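Local coordinates for protein farnesyltransferase, putative (Trypanosoma cruzi, PDB 3WCA) that probably catalyses the magnesium-dependent joining of two farnesyl diphosphate molecules, with reduction by NADPH or NADH, to give squalene, at residues A[157-160]-A[161-164]; A[165-168]-A[169-172]; A[190-193]-A[194-197]. The protein carries 1 engineered substitution. All coordinates share one frame; numbering follows the deposited sequence.

Interaction 1 of 3, residues A[157-160]-A[161-164]; sequences YDLY and CHYV
Leu-159 sets its branched end against the ring of Tyr-163, one turn further along helix 154-179, within the all-helical isoprenoid synthase fold of the squalene/phytoene synthase family. CE2 of Tyr-163 rests against the methine side of the leucine: CG of Leu-159 lies 3.4 Å from CE2 of Tyr-163, and the leucine methyls, CD1 and CD2, are equally spaced from that atom. With Leu-159 CG anti to its own N (chi1 -177°) and Tyr-163 CG anti to its carbonyl carbon (chi1 -69°), the two side chains converge over the turn between them.

A second pair follows on Tyr-160, a methyl bump laid on a flat ring. Val-164 brings its CG1 methyl over one face of the Tyr-160 ring, a CH-pi contact with CG1 4.2 Å from the ring centroid and 26° off the normal. The phenol oxygen of Tyr-160 is hydrogen-bonded to Glu-71, a magnesium ligand, so this methyl packs on a ring that reaches the metal site.

The third pair is a sulfur-aromatic contact, in which SG of Cys-161 approaches the Tyr-157 ring obliquely, 4.5 Å from its centroid. Beneath these side chains each amide of 161-164 donates to the carbonyl four residues earlier, as Tyr-163 N does to Leu-159 O at 3.0 Å. SG of Cys-161 stands about equally near CD1 and CE1 of Tyr-157, 4.1 Å from CE1.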
ATOM      1  N   TYR A 157      10.949  -7.820  -5.686  1.00 34.87           N
ATOM      2  CA  TYR A 157       9.612  -7.219  -5.731  1.00 33.52           C
ATOM      3  C   TYR A 157       8.960  -7.331  -4.349  1.00 33.44           C
ATOM      4  O   TYR A 157       8.568  -6.329  -3.760  1.00 31.80           O
ATOM      5  CB  TYR A 157       8.779  -7.939  -6.801  1.00 29.83           C
ATOM      6  CG  TYR A 157       7.353  -7.446  -7.034  1.00 30.37           C
ATOM      7  CD1 TYR A 157       7.047  -6.079  -7.105  1.00 28.69           C
ATOM      8  CD2 TYR A 157       6.329  -8.357  -7.297  1.00 29.21           C
ATOM      9  CE1 TYR A 157       5.754  -5.641  -7.445  1.00 28.50           C
ATOM     10  CE2 TYR A 157       5.040  -7.933  -7.633  1.00 28.38           C
ATOM     11  CZ  TYR A 157       4.758  -6.577  -7.710  1.00 29.57           C
ATOM     12  OH  TYR A 157       3.486  -6.179  -8.083  1.00 30.68           O
ATOM     13  N   ASP A 158       8.872  -8.556  -3.835  1.00 33.82           N
ATOM     14  CA  ASP A 158       8.302  -8.815  -2.518  1.00 33.74           C
ATOM     15  C   ASP A 158       8.997  -8.073  -1.385  1.00 34.48           C
ATOM     16  O   ASP A 158       8.337  -7.517  -0.505  1.00 35.74           O
ATOM     17  CB  ASP A 158       8.333 -10.311  -2.221  1.00 34.52           C
ATOM     18  CG  ASP A 158       7.192 -11.049  -2.875  1.00 33.43           C
ATOM     19  OD1 ASP A 158       6.686 -10.564  -3.902  1.00 33.13           O
ATOM     20  OD2 ASP A 158       6.805 -12.114  -2.370  1.00 38.12           O
ATOM     21  N   LEU A 159      10.327  -8.059  -1.391  1.00 34.50           N
ATOM     22  CA  LEU A 159      11.050  -7.385  -0.321  1.00 33.74           C
ATOM     23  C   LEU A 159      10.834  -5.879  -0.364  1.00 32.72           C
ATOM     24  O   LEU A 159      10.655  -5.246   0.679  1.00 34.15           O
ATOM     25  CB  LEU A 159      12.550  -7.719  -0.375  1.00 34.93           C
ATOM     26  CG  LEU A 159      13.429  -7.136   0.746  1.00 39.42           C
ATOM     27  CD1 LEU A 159      12.974  -7.682   2.108  1.00 32.36           C
ATOM     28  CD2 LEU A 159      14.918  -7.481   0.477  1.00 36.88           C
ATOM     29  N   TYR A 160      10.846  -5.299  -1.560  1.00 30.51           N
ATOM     30  CA  TYR A 160      10.628  -3.861  -1.677  1.00 30.58           C
ATOM     31  C   TYR A 160       9.213  -3.500  -1.190  1.00 29.98           C
ATOM     32  O   TYR A 160       9.020  -2.466  -0.546  1.00 30.15           O
ATOM     33  CB  TYR A 160      10.816  -3.380  -3.124  1.00 27.80           C
ATOM     34  CG  TYR A 160      10.557  -1.896  -3.290  1.00 30.95           C
ATOM     35  CD1 TYR A 160      11.507  -0.953  -2.899  1.00 31.79           C
ATOM     36  CD2 TYR A 160       9.331  -1.432  -3.781  1.00 31.07           C
ATOM     37  CE1 TYR A 160      11.243   0.420  -2.987  1.00 33.74           C
ATOM     38  CE2 TYR A 160       9.054  -0.067  -3.874  1.00 33.21           C
ATOM     39  CZ  TYR A 160      10.012   0.853  -3.473  1.00 33.53           C
ATOM     40  OH  TYR A 160       9.738   2.202  -3.544  1.00 35.56           O
ATOM     41  N   CYS A 161       8.236  -4.347  -1.510  1.00 26.92           N
ATOM     42  CA  CYS A 161       6.865  -4.116  -1.082  1.00 28.01           C
ATOM     43  C   CYS A 161       6.811  -4.187   0.435  1.00 27.96           C
ATOM     44  O   CYS A 161       6.067  -3.441   1.077  1.00 24.88           O
ATOM     45  CB  CYS A 161       5.908  -5.155  -1.696  1.00 27.53           C
ATOM     46  SG  CYS A 161       5.561  -4.869  -3.458  1.00 29.63           S
ATOM     47  N   HIS A 162       7.611  -5.087   1.002  1.00 29.18           N
ATOM     48  CA  HIS A 162       7.676  -5.253   2.449  1.00 28.65           C
ATOM     49  C   HIS A 162       8.129  -3.951   3.107  1.00 29.97           C
ATOM     50  O   HIS A 162       7.497  -3.470   4.047  1.00 32.46           O
ATOM     51  CB  HIS A 162       8.652  -6.380   2.809  1.00 30.07           C
ATOM     52  CG  HIS A 162       9.049  -6.405   4.252  1.00 30.11           C
ATOM     53  ND1 HIS A 162       8.181  -6.772   5.257  1.00 30.76           N
ATOM     54  CD2 HIS A 162      10.222  -6.096   4.859  1.00 28.32           C
ATOM     55  CE1 HIS A 162       8.801  -6.688   6.423  1.00 32.32           C
ATOM     56  NE2 HIS A 162      10.039  -6.278   6.208  1.00 30.42           N
ATOM     57  N   TYR A 163       9.212  -3.377   2.595  1.00 28.72           N
ATOM     58  CA  TYR A 163       9.761  -2.142   3.141  1.00 31.32           C
ATOM     59  C   TYR A 163       8.859  -0.919   3.043  1.00 31.19           C
ATOM     60  O   TYR A 163       8.869  -0.077   3.942  1.00 33.24           O
ATOM     61  CB  TYR A 163      11.094  -1.776   2.460  1.00 33.16           C
ATOM     62  CG  TYR A 163      12.282  -2.687   2.761  1.00 37.80           C
ATOM     63  CD1 TYR A 163      12.663  -2.973   4.073  1.00 39.36           C
ATOM     64  CD2 TYR A 163      13.043  -3.226   1.725  1.00 39.10           C
ATOM     65  CE1 TYR A 163      13.785  -3.777   4.346  1.00 41.10           C
ATOM     66  CE2 TYR A 163      14.159  -4.027   1.980  1.00 42.33           C
ATOM     67  CZ  TYR A 163      14.526  -4.299   3.288  1.00 43.82           C
ATOM     68  OH  TYR A 163      15.626  -5.098   3.525  1.00 44.60           O
ATOM     69  N   VAL A 164       8.096  -0.793   1.960  1.00 27.84           N
ATOM     70  CA  VAL A 164       7.281   0.397   1.818  1.00 25.86           C
ATOM     71  C   VAL A 164       5.801   0.245   2.114  1.00 25.54           C
ATOM     72  O   VAL A 164       5.091   1.247   2.145  1.00 24.95           O
ATOM     73  CB  VAL A 164       7.444   1.030   0.402  1.00 27.61           C
ATOM     74  CG1 VAL A 164       8.943   1.288   0.117  1.00 26.64           C
ATOM     75  CG2 VAL A 164       6.823   0.119  -0.667  1.00 18.14           C
TER

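Interaction 2 of 3, residues A[165-168]-A[169-172]; sequences AGLV and GHGL. With FPS (S-[(2E,6E)-3,7,11-trimethyldodeca-2,6,10-trienyl] trihydrogen thiodiphosphate), chain E.
Ala-165 gives its carbonyl to Gly-169, the amide N of Gly-169 standing 3.1 Å from O of Ala-165, while its CB faces the farnesyl chain of the bound thiodiphosphate near C5. This is a continuous helical stretch that lines the substrate-analogue pocket. At Gly-166 the carbonyl takes the amide of His-170, and the imidazole of the same residue turns back toward it: CD2 of His-170 comes within 3.2 Å of O of Gly-166, approaching obliquely.

Leu-167 follows, its methyl CD2 3.9 Å from ND1 of His-170. Its carbonyl receives a short, straight bond from Gly-171, with N of Gly-171 2.7 Å from O of Leu-167 and an N-H...O angle of 175°.

Val-168 serves both helix and ligand. CG1, anti to N (chi1 -180°), is directed at the prenyl chain, 3.7 Å from C8 of the ligand, and meets CD1 of Leu-172 at 4.2 Å. Leu-172 CD1 in turn touches ligand C14 at 3.6 Å. Beside this apolar pair Gly-169, bare of any side chain, lets its CA approach ligand C15 to 3.4 Å, so the end of the chain rests directly on the helix backbone.

Around this stretch, Leu-167 and Val-168 pack on helix 126-147, Val-168 and Leu-172 on helix 51-72, and Ala-165 and His-170 on helix 191-207.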
ATOM      1  N   ALA A 165       5.350  -0.987   2.342  1.00 23.73           N
ATOM      2  CA  ALA A 165       3.944  -1.256   2.609  1.00 25.83           C
ATOM      3  C   ALA A 165       3.733  -2.371   3.634  1.00 25.98           C
ATOM      4  O   ALA A 165       2.909  -2.246   4.539  1.00 26.76           O
ATOM      5  CB  ALA A 165       3.238  -1.613   1.309  1.00 26.61           C
ATOM      6  N   GLY A 166       4.463  -3.465   3.480  1.00 24.96           N
ATOM      7  CA  GLY A 166       4.328  -4.564   4.417  1.00 27.63           C
ATOM      8  C   GLY A 166       4.615  -4.118   5.846  1.00 27.49           C
ATOM      9  O   GLY A 166       3.975  -4.588   6.795  1.00 26.52           O
ATOM     10  N   LEU A 167       5.571  -3.203   6.000  1.00 25.93           N
ATOM     11  CA  LEU A 167       5.933  -2.699   7.319  1.00 28.26           C
ATOM     12  C   LEU A 167       4.843  -1.790   7.897  1.00 30.23           C
ATOM     13  O   LEU A 167       4.704  -1.671   9.118  1.00 29.22           O
ATOM     14  CB  LEU A 167       7.268  -1.950   7.259  1.00 26.22           C
ATOM     15  CG  LEU A 167       8.529  -2.827   7.254  1.00 24.76           C
ATOM     16  CD1 LEU A 167       9.764  -1.968   7.107  1.00 23.60           C
ATOM     17  CD2 LEU A 167       8.594  -3.619   8.560  1.00 29.54           C
ATOM     18  N   VAL A 168       4.091  -1.130   7.020  1.00 29.87           N
ATOM     19  CA  VAL A 168       3.004  -0.276   7.484  1.00 29.24           C
ATOM     20  C   VAL A 168       2.039  -1.260   8.128  1.00 28.32           C
ATOM     21  O   VAL A 168       1.451  -0.987   9.168  1.00 28.32           O
ATOM     22  CB  VAL A 168       2.306   0.448   6.313  1.00 31.31           C
ATOM     23  CG1 VAL A 168       1.191   1.329   6.839  1.00 31.41           C
ATOM     24  CG2 VAL A 168       3.321   1.288   5.535  1.00 29.04           C
ATOM     25  N   GLY A 169       1.910  -2.429   7.508  1.00 28.44           N
ATOM     26  CA  GLY A 169       1.035  -3.460   8.035  1.00 27.50           C
ATOM     27  C   GLY A 169       1.502  -3.906   9.412  1.00 31.37           C
ATOM     28  O   GLY A 169       0.680  -4.132  10.311  1.00 30.38           O
ATOM     29  N   HIS A 170       2.819  -4.055   9.574  1.00 30.31           N
ATOM     30  CA  HIS A 170       3.389  -4.453  10.860  1.00 30.85           C
ATOM     31  C   HIS A 170       3.079  -3.351  11.870  1.00 30.93           C
ATOM     32  O   HIS A 170       2.487  -3.605  12.916  1.00 29.89           O
ATOM     33  CB  HIS A 170       4.913  -4.635  10.763  1.00 30.54           C
ATOM     34  CG  HIS A 170       5.340  -5.893  10.067  1.00 31.83           C
ATOM     35  ND1 HIS A 170       6.566  -6.485  10.287  1.00 35.27           N
ATOM     36  CD2 HIS A 170       4.702  -6.680   9.169  1.00 33.33           C
ATOM     37  CE1 HIS A 170       6.664  -7.584   9.561  1.00 35.04           C
ATOM     38  NE2 HIS A 170       5.546  -7.726   8.872  1.00 37.78           N
ATOM     39  N   GLY A 171       3.487  -2.131  11.529  1.00 31.00           N
ATOM     40  CA  GLY A 171       3.266  -0.976  12.382  1.00 32.55           C
ATOM     41  C   GLY A 171       1.833  -0.841  12.864  1.00 32.83           C
ATOM     42  O   GLY A 171       1.594  -0.750  14.069  1.00 32.02           O
ATOM     43  N   LEU A 172       0.882  -0.824  11.929  1.00 31.65           N
ATOM     44  CA  LEU A 172      -0.530  -0.713  12.284  1.00 31.76           C
ATOM     45  C   LEU A 172      -0.913  -1.830  13.242  1.00 30.57           C
ATOM     46  O   LEU A 172      -1.537  -1.582  14.261  1.00 30.52           O
ATOM     47  CB  LEU A 172      -1.429  -0.776  11.036  1.00 28.19           C
ATOM     48  CG  LEU A 172      -1.385   0.442  10.106  1.00 30.78           C
ATOM     49  CD1 LEU A 172      -2.303   0.222   8.905  1.00 29.10           C
ATOM     50  CD2 LEU A 172      -1.800   1.684  10.873  1.00 30.25           C
TER
HETATM   51  C1  FPS E 501       0.006   4.622  -1.138  1.00 89.25           C
HETATM   52  S1  FPS E 501      -0.428   6.247  -0.344  1.00 95.67           S
HETATM   53  C2  FPS E 501       0.385   3.582  -0.040  1.00 83.44           C
HETATM   54  C3  FPS E 501       0.138   2.215   0.033  1.00 77.80           C
HETATM   55  C4  FPS E 501      -0.592   1.417  -1.024  1.00 78.08           C
HETATM   56  C5  FPS E 501       0.626   1.493   1.268  1.00 71.09           C
HETATM   57  C6  FPS E 501      -0.164   1.711   2.596  1.00 61.80           C
HETATM   58  C7  FPS E 501      -0.224   0.368   3.293  1.00 51.52           C
HETATM   59  C8  FPS E 501      -1.066  -0.001   4.269  1.00 45.16           C
HETATM   60  C10 FPS E 501      -0.896  -1.434   4.807  1.00 40.53           C
HETATM   61  C9  FPS E 501      -2.150   0.914   4.852  1.00 44.63           C
HETATM   62  C11 FPS E 501      -2.192  -2.013   5.327  1.00 33.29           C
HETATM   63  C12 FPS E 501      -1.878  -3.153   6.261  1.00 28.65           C
HETATM   64  C13 FPS E 501      -2.607  -3.504   7.344  1.00 27.54           C
HETATM   65  C14 FPS E 501      -3.882  -2.775   7.789  1.00 28.51           C
HETATM   66  C15 FPS E 501      -2.126  -4.699   8.164  1.00 26.00           C
HETATM   67  PA  FPS E 501      -2.484   6.473  -0.258  1.00 96.16           P
HETATM   68  O1A FPS E 501      -3.123   5.227   0.418  1.00 95.67           O
HETATM   69  O2A FPS E 501      -2.762   7.708   0.561  1.00 94.91           O
HETATM   70  O3A FPS E 501      -3.225   6.933  -1.689  1.00 98.30           O
HETATM   71  PB  FPS E 501      -3.189   6.395  -3.294  1.00100.21           P
HETATM   72  O1B FPS E 501      -4.627   6.316  -3.889  1.00 98.75           O
HETATM   73  O2B FPS E 501      -2.396   7.439  -4.161  1.00 99.98           O
HETATM   74  O3B FPS E 501      -2.610   4.922  -3.360  1.00100.45           O

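Interaction 3 of 3, residues A[190-193]-A[194-197]; sequences LTNA and NHMG. With FPS (S-[(2E,6E)-3,7,11-trimethyldodeca-2,6,10-trienyl] trihydrogen thiodiphosphate), chain E.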
ATOM      1  N   LEU A 190       3.425 -11.686  12.369  1.00 39.66           N
ATOM      2  CA  LEU A 190       3.123 -10.563  11.490  1.00 39.49           C
ATOM      3  C   LEU A 190       3.122 -10.857   9.990  1.00 40.06           C
ATOM      4  O   LEU A 190       3.062  -9.937   9.172  1.00 39.94           O
ATOM      5  CB  LEU A 190       4.093  -9.420  11.788  1.00 37.18           C
ATOM      6  CG  LEU A 190       3.899  -8.815  13.186  1.00 37.01           C
ATOM      7  CD1 LEU A 190       4.877  -7.665  13.397  1.00 35.32           C
ATOM      8  CD2 LEU A 190       2.457  -8.324  13.325  1.00 37.18           C
ATOM      9  N   THR A 191       3.178 -12.133   9.630  1.00 40.26           N
ATOM     10  CA  THR A 191       3.182 -12.528   8.226  1.00 39.12           C
ATOM     11  C   THR A 191       1.939 -12.009   7.505  1.00 37.82           C
ATOM     12  O   THR A 191       2.039 -11.340   6.479  1.00 37.59           O
ATOM     13  CB  THR A 191       3.240 -14.061   8.094  1.00 40.71           C
ATOM     14  OG1 THR A 191       4.424 -14.542   8.742  1.00 39.95           O
ATOM     15  CG2 THR A 191       3.268 -14.474   6.630  1.00 40.78           C
ATOM     16  N   ASN A 192       0.767 -12.309   8.051  1.00 35.19           N
ATOM     17  CA  ASN A 192      -0.470 -11.860   7.435  1.00 35.65           C
ATOM     18  C   ASN A 192      -0.596 -10.347   7.395  1.00 32.68           C
ATOM     19  O   ASN A 192      -1.246  -9.810   6.511  1.00 33.96           O
ATOM     20  CB  ASN A 192      -1.680 -12.483   8.132  1.00 34.85           C
ATOM     21  CG  ASN A 192      -1.797 -13.961   7.841  1.00 37.09           C
ATOM     22  OD1 ASN A 192      -1.208 -14.449   6.877  1.00 37.26           O
ATOM     23  ND2 ASN A 192      -2.560 -14.682   8.656  1.00 33.89           N
ATOM     24  N   ALA A 193       0.037  -9.655   8.332  1.00 31.04           N
ATOM     25  CA  ALA A 193      -0.024  -8.196   8.329  1.00 31.39           C
ATOM     26  C   ALA A 193       0.779  -7.714   7.123  1.00 30.84           C
ATOM     27  O   ALA A 193       0.412  -6.740   6.466  1.00 32.81           O
ATOM     28  CB  ALA A 193       0.567  -7.636   9.607  1.00 29.40           C
ATOM     29  N   ASN A 194       1.873  -8.413   6.843  1.00 27.78           N
ATOM     30  CA  ASN A 194       2.736  -8.084   5.720  1.00 28.38           C
ATOM     31  C   ASN A 194       1.995  -8.371   4.414  1.00 26.39           C
ATOM     32  O   ASN A 194       2.119  -7.623   3.445  1.00 28.43           O
ATOM     33  CB  ASN A 194       4.022  -8.917   5.774  1.00 26.55           C
ATOM     34  CG  ASN A 194       5.001  -8.533   4.697  1.00 27.44           C
ATOM     35  OD1 ASN A 194       5.608  -7.461   4.745  1.00 29.09           O
ATOM     36  ND2 ASN A 194       5.150  -9.396   3.700  1.00 30.05           N
ATOM     37  N   HIS A 195       1.254  -9.474   4.385  1.00 25.20           N
ATOM     38  CA  HIS A 195       0.470  -9.825   3.215  1.00 25.95           C
ATOM     39  C   HIS A 195      -0.528  -8.688   2.932  1.00 26.58           C
ATOM     40  O   HIS A 195      -0.711  -8.283   1.788  1.00 26.12           O
ATOM     41  CB  HIS A 195      -0.305 -11.121   3.459  1.00 28.23           C
ATOM     42  CG  HIS A 195       0.503 -12.364   3.251  1.00 32.52           C
ATOM     43  ND1 HIS A 195       0.954 -12.759   2.009  1.00 30.86           N
ATOM     44  CD2 HIS A 195       0.926 -13.310   4.123  1.00 32.91           C
ATOM     45  CE1 HIS A 195       1.619 -13.895   2.125  1.00 31.24           C
ATOM     46  NE2 HIS A 195       1.617 -14.250   3.398  1.00 33.89           N
ATOM     47  N   MET A 196      -1.166  -8.181   3.985  1.00 24.74           N
ATOM     48  CA  MET A 196      -2.142  -7.097   3.860  1.00 24.44           C
ATOM     49  C   MET A 196      -1.498  -5.907   3.155  1.00 24.77           C
ATOM     50  O   MET A 196      -2.078  -5.343   2.236  1.00 24.14           O
ATOM     51  CB  MET A 196      -2.652  -6.678   5.250  1.00 25.75           C
ATOM     52  CG  MET A 196      -3.615  -7.686   5.911  1.00 24.37           C
ATOM     53  SD  MET A 196      -5.365  -7.400   5.446  1.00 30.06           S
ATOM     54  CE  MET A 196      -5.599  -5.767   6.200  1.00 24.38           C
ATOM     55  N   GLY A 197      -0.291  -5.541   3.582  1.00 23.01           N
ATOM     56  CA  GLY A 197       0.396  -4.430   2.958  1.00 22.91           C
ATOM     57  C   GLY A 197       0.772  -4.727   1.511  1.00 25.10           C
ATOM     58  O   GLY A 197       0.655  -3.859   0.644  1.00 23.04           O
TER
HETATM   59  C1  FPS E 501       0.006   4.622  -1.138  1.00 89.25           C
HETATM   60  S1  FPS E 501      -0.428   6.247  -0.344  1.00 95.67           S
HETATM   61  C2  FPS E 501       0.385   3.582  -0.040  1.00 83.44           C
HETATM   62  C3  FPS E 501       0.138   2.215   0.033  1.00 77.80           C
HETATM   63  C4  FPS E 501      -0.592   1.417  -1.024  1.00 78.08           C
HETATM   64  C5  FPS E 501       0.626   1.493   1.268  1.00 71.09           C
HETATM   65  C6  FPS E 501      -0.164   1.711   2.596  1.00 61.80           C
HETATM   66  C7  FPS E 501      -0.224   0.368   3.293  1.00 51.52           C
HETATM   67  C8  FPS E 501      -1.066  -0.001   4.269  1.00 45.16           C
HETATM   68  C10 FPS E 501      -0.896  -1.434   4.807  1.00 40.53           C
HETATM   69  C9  FPS E 501      -2.150   0.914   4.852  1.00 44.63           C
HETATM   70  C11 FPS E 501      -2.192  -2.013   5.327  1.00 33.29           C
HETATM   71  C12 FPS E 501      -1.878  -3.153   6.261  1.00 28.65           C
HETATM   72  C13 FPS E 501      -2.607  -3.504   7.344  1.00 27.54           C
HETATM   73  C14 FPS E 501      -3.882  -2.775   7.789  1.00 28.51           C
HETATM   74  C15 FPS E 501      -2.126  -4.699   8.164  1.00 26.00           C
HETATM   75  PA  FPS E 501      -2.484   6.473  -0.258  1.00 96.16           P
HETATM   76  O1A FPS E 501      -3.123   5.227   0.418  1.00 95.67           O
HETATM   77  O2A FPS E 501      -2.762   7.708   0.561  1.00 94.91           O
HETATM   78  O3A FPS E 501      -3.225   6.933  -1.689  1.00 98.30           O
HETATM   79  PB  FPS E 501      -3.189   6.395  -3.294  1.00100.21           P
HETATM   80  O1B FPS E 501      -4.627   6.316  -3.889  1.00 98.75           O
HETATM   81  O2B FPS E 501      -2.396   7.439  -4.161  1.00 99.98           O
HETATM   82  O3B FPS E 501      -2.610   4.922  -3.360  1.00100.45           O
HETATM   83  O   HOH W   1       3.902 -11.997   4.020  1.00 34.51           O
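Thr-191 and His-195 lie side by side and point the same way, in van der Waals contact one turn apart: methyl CG2 of Thr-191 is 3.6 Å from CD2 of His-195 and about equally near NE2. CG2 stands anti to the threonine N while the imidazole CG is anti to its carbonyl carbon (chi1 -82°), which brings methyl and ring together. Asn-192 meets the same ring with OD1, the amide and imidazole planes being 48° apart.

Hydrogen bonds of the backbone run from each amide of 194-197 to the carbonyl four residues before it. His-195 N donates to O of Thr-191 at 2.9 Å, in the carbonyl plane. These residues form the opening turns of helix 191-207, with Leu-190 at the N-cap position; the helix is one wall of the prenyl pocket in this squalene synthase.

A water adds a polar bridge. It donates to O of Thr-191 and accepts from ND2 of Asn-194, 2.9 Å from that nitrogen. The same water sits above one face of the His-195 ring, over its centre. Outside the two segments, ND1 of His-195 is hydrogen-bonded to His-260, and OD1 of Asn-194 to His-162, which gives Asn-194 a second anchor besides the water.

Ligand contacts come from the other flank. Met-196, its chain bent at chi2 and chi3, lies along one side of the farnesyl tail: CB lies 3.6 Å from ligand C15, and CE lies 3.8 Å from C14. O of Ala-193 also nears C15, and CA of Gly-197 approaches C10 at 3.8 Å.

Overall arrangement
From the N terminus, interaction 1 comes first on helix 154-179 and interaction 2 continues it directly; each joins neighbouring turns, so neither closes a loop beyond the helix. At their junction Cys-161 O and His-162 O probably accept from Gly-166 N and Leu-167 N, five residues on, consistent with a wider turn. After helix 154-179 ends, the chain enters helix 191-207, where interaction 3 lies in series, neither nesting with nor crossing the others. Gly-166 CA packs 3.2 Å from OD1 of Asn-194, and Gly-169 O meets CB of Ala-193. The two helices thus touch, and interactions 2 and 3 both contact the farnesyl chain, while interaction 1 lies nearer the magnesium site.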